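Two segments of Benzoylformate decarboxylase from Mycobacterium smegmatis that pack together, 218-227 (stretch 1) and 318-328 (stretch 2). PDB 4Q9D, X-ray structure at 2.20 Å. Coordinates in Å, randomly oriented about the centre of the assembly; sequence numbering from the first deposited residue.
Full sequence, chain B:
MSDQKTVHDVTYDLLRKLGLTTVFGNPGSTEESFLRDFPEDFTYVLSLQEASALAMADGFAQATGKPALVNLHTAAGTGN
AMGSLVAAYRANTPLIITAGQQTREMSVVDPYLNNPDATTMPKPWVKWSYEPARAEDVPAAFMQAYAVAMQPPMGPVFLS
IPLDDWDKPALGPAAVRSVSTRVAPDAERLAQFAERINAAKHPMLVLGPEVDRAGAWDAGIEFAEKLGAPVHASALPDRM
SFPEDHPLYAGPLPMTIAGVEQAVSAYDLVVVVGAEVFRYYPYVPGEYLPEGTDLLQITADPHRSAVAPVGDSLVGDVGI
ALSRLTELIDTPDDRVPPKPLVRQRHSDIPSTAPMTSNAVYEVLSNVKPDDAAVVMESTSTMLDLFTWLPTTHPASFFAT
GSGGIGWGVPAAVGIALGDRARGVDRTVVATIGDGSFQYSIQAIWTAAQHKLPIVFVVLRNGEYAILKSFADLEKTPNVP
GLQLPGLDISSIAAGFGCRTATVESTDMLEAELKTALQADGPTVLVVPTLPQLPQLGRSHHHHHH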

# COMPACT_ATOMS: atom_id res chain seq x y z
N ASP B 218 20.23 23.44 26.70
CA ASP B 218 21.41 24.21 27.09
C ASP B 218 22.31 24.49 25.90
O ASP B 218 22.82 25.60 25.77
N ALA B 219 22.51 23.50 25.04
CA ALA B 219 23.35 23.71 23.87
C ALA B 219 22.75 24.74 22.96
O ALA B 219 23.47 25.49 22.30
N GLY B 220 21.42 24.80 22.88
CA GLY B 220 20.78 25.79 22.02
C GLY B 220 21.03 27.20 22.59
O GLY B 220 21.32 28.16 21.87
N ILE B 221 20.90 27.32 23.90
CA ILE B 221 21.14 28.60 24.57
C ILE B 221 22.59 29.08 24.37
O ILE B 221 22.84 30.23 24.02
N GLU B 222 23.53 28.17 24.57
CA GLU B 222 24.94 28.49 24.41
C GLU B 222 25.25 28.95 22.99
O GLU B 222 25.96 29.95 22.77
N PHE B 223 24.71 28.25 22.00
CA PHE B 223 24.89 28.70 20.62
C PHE B 223 24.20 30.04 20.36
O PHE B 223 24.76 30.92 19.72
N ALA B 224 22.98 30.18 20.83
CA ALA B 224 22.21 31.39 20.54
C ALA B 224 22.92 32.60 21.15
O ALA B 224 22.97 33.67 20.54
N GLU B 225 23.48 32.42 22.35
CA GLU B 225 24.16 33.53 23.04
C GLU B 225 25.47 33.95 22.36
O GLU B 225 25.73 35.14 22.21
N LYS B 226 26.25 32.99 21.89
CA LYS B 226 27.40 33.33 21.07
C LYS B 226 27.03 34.02 19.77
O LYS B 226 27.65 35.01 19.39
N LEU B 227 26.05 33.50 19.06
CA LEU B 227 25.68 34.11 17.79
C LEU B 227 25.09 35.53 17.97
O LEU B 227 25.33 36.40 17.15
N VAL B 318 20.38 17.42 16.36
CA VAL B 318 20.44 18.89 16.48
C VAL B 318 21.29 19.29 17.68
O VAL B 318 21.90 20.35 17.70
N GLY B 319 21.33 18.41 18.67
CA GLY B 319 22.17 18.62 19.84
C GLY B 319 23.65 18.60 19.49
O GLY B 319 24.40 19.49 19.89
N ILE B 320 24.07 17.59 18.74
CA ILE B 320 25.45 17.54 18.28
C ILE B 320 25.75 18.74 17.39
O ILE B 320 26.81 19.36 17.49
N ALA B 321 24.84 19.06 16.48
CA ALA B 321 25.06 20.17 15.57
C ALA B 321 25.28 21.48 16.33
O ALA B 321 26.18 22.23 15.97
N LEU B 322 24.46 21.75 17.35
CA LEU B 322 24.51 23.02 18.08
C LEU B 322 25.81 23.19 18.88
O LEU B 322 26.45 24.22 18.78
N SER B 323 26.19 22.17 19.64
CA SER B 323 27.46 22.16 20.37
C SER B 323 28.62 22.40 19.44
O SER B 323 29.52 23.18 19.74
N ARG B 324 28.61 21.72 18.30
CA ARG B 324 29.70 21.84 17.36
C ARG B 324 29.74 23.22 16.67
O ARG B 324 30.80 23.81 16.50
N LEU B 325 28.58 23.73 16.29
CA LEU B 325 28.49 25.05 15.70
C LEU B 325 29.02 26.14 16.63
O LEU B 325 29.67 27.06 16.18
N THR B 326 28.71 26.03 17.91
CA THR B 326 29.26 26.94 18.90
C THR B 326 30.78 27.01 18.78
O THR B 326 31.35 28.09 18.65
N GLU B 327 31.43 25.85 18.79
CA GLU B 327 32.87 25.81 18.59
C GLU B 327 33.32 26.36 17.25
O GLU B 327 34.35 26.99 17.19
N LEU B 328 32.54 26.16 16.19
CA LEU B 328 33.00 26.56 14.85
C LEU B 328 32.81 28.03 14.52
O LEU B 328 33.62 28.60 13.79

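Two helices run in nearly the same direction, their axes 29° apart and 8.5 Å from each other at closest approach. The tightest backbone meeting is F223 CA to T326 CA at 5.0 Å, with A219 CA to S323 CA at 5.6 Å one turn earlier.

On the first helix the inward face is A219, F223 and K226, with G220 beside them. A219 is a low bump: its CB lies 4.2 Å from L322 CB and 3.7 Å from S323 OG, although the CA-to-CB bond of S323 (chi1 m) points away. L322, in the m, t rotamer, lays CD1 3.8 Å from G220 CA, packing against the backbone there.

F223 is the large knob. With chi1 at t and chi2 at 73°, its ring reaches in among L322, L325 and T326; CD2 is 3.8 Å from L322 CD2, and CE1 is 3.5 Å from L325 CB. L325, also m, t, thus meets the ring with the base of its side chain.

T326 has the greatest area covered by the other helix, even though its CA-to-CB bond points sideways. Its chi1 of m puts OG1 3.4 Å from F223 CA and leaves CG2 4.1 Å from E222 CG, where the extended t, t chain of E222 borders the contact.

Polar groups fit around this packing. A water bridges the helices, donating to A219 O at 2.8 Å and hydrogen-bonding T326 OG1 at 2.6 Å. Farther along, K226 stretches out with all four chi angles at t, running its CD past T326 CG2 at 4.2 Å so that NZ can donate to T326 O at 2.8 Å. The rule is compact: small residues sit where the helices meet near A219, one aromatic packs against two leucines and a threonine, and a long lysine reaches the other backbone at the edge.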

# COMPACT_ATOMS: atom_id res chain seq x y z
CB ASP B 218 22.18 23.51 28.22
CG ASP B 218 21.39 23.47 29.51
OD1 ASP B 218 20.51 24.33 29.69
OD2 ASP B 218 21.61 22.57 30.33
CB ALA B 219 23.59 22.40 23.10
CB ILE B 221 20.87 28.48 26.07
CG1 ILE B 221 19.36 28.40 26.31
CG2 ILE B 221 21.51 29.67 26.84
CD1 ILE B 221 19.03 27.94 27.73
CB GLU B 222 25.81 27.29 24.80
CG GLU B 222 27.30 27.59 24.77
CD GLU B 222 28.16 26.37 25.06
OE1 GLU B 222 27.67 25.23 24.91
OE2 GLU B 222 29.34 26.56 25.44
CB PHE B 223 24.38 27.66 19.61
CG PHE B 223 24.53 28.10 18.18
CD1 PHE B 223 25.78 28.12 17.58
CD2 PHE B 223 23.44 28.50 17.45
CE1 PHE B 223 25.93 28.54 16.26
CE2 PHE B 223 23.57 28.89 16.14
CZ PHE B 223 24.83 28.93 15.55
CB ALA B 224 20.79 31.27 21.10
CB GLU B 225 24.37 33.21 24.52
CG GLU B 225 23.06 33.27 25.32
CD GLU B 225 23.29 32.97 26.79
OE1 GLU B 225 24.44 32.64 27.12
OE2 GLU B 225 22.32 33.05 27.59
CB LYS B 226 28.24 32.10 20.75
CG LYS B 226 29.52 32.45 20.00
CD LYS B 226 30.47 31.27 20.04
CE LYS B 226 31.78 31.56 19.30
NZ LYS B 226 32.73 30.43 19.47
CB LEU B 227 24.71 33.22 17.04
CG LEU B 227 24.22 33.76 15.70
CD1 LEU B 227 25.40 33.96 14.76
CD2 LEU B 227 23.16 32.83 15.09
CB VAL B 318 19.03 19.53 16.52
CG1 VAL B 318 18.33 19.29 15.21
CG2 VAL B 318 18.20 18.96 17.69
CB ILE B 320 25.72 16.24 17.49
CG1 ILE B 320 25.57 15.04 18.42
CG2 ILE B 320 27.12 16.25 16.88
CD1 ILE B 320 25.75 13.70 17.72
CB ALA B 321 23.90 20.32 14.55
CB LEU B 322 23.29 23.20 19.00
CG LEU B 322 21.95 23.58 18.33
CD1 LEU B 322 20.77 23.19 19.26
CD2 LEU B 322 21.92 25.07 17.95
CB SER B 323 27.69 20.81 21.06
OG SER B 323 26.64 20.58 21.97
CB ARG B 324 29.64 20.69 16.34
CG ARG B 324 30.85 20.59 15.46
CD ARG B 324 32.13 20.25 16.24
NE ARG B 324 33.31 20.72 15.50
CZ ARG B 324 34.45 21.08 16.08
NH1 ARG B 324 34.56 21.00 17.40
NH2 ARG B 324 35.47 21.51 15.34
CB LEU B 325 27.03 25.36 15.33
CG LEU B 325 26.57 24.72 14.02
CD1 LEU B 325 25.07 24.92 13.84
CD2 LEU B 325 27.36 25.34 12.86
CB THR B 326 28.88 26.49 20.31
OG1 THR B 326 27.46 26.52 20.44
CG2 THR B 326 29.50 27.43 21.33
CB GLU B 327 33.41 24.39 18.79
CG GLU B 327 33.24 23.94 20.22
CD GLU B 327 33.45 22.46 20.40
OE1 GLU B 327 33.63 21.74 19.39
OE2 GLU B 327 33.43 21.99 21.57
CB LEU B 328 32.35 25.72 13.74
CG LEU B 328 32.60 24.21 13.71
CD1 LEU B 328 31.55 23.54 12.82
CD2 LEU B 328 33.97 23.92 13.17
O HOH W 1 26.21 24.84 21.93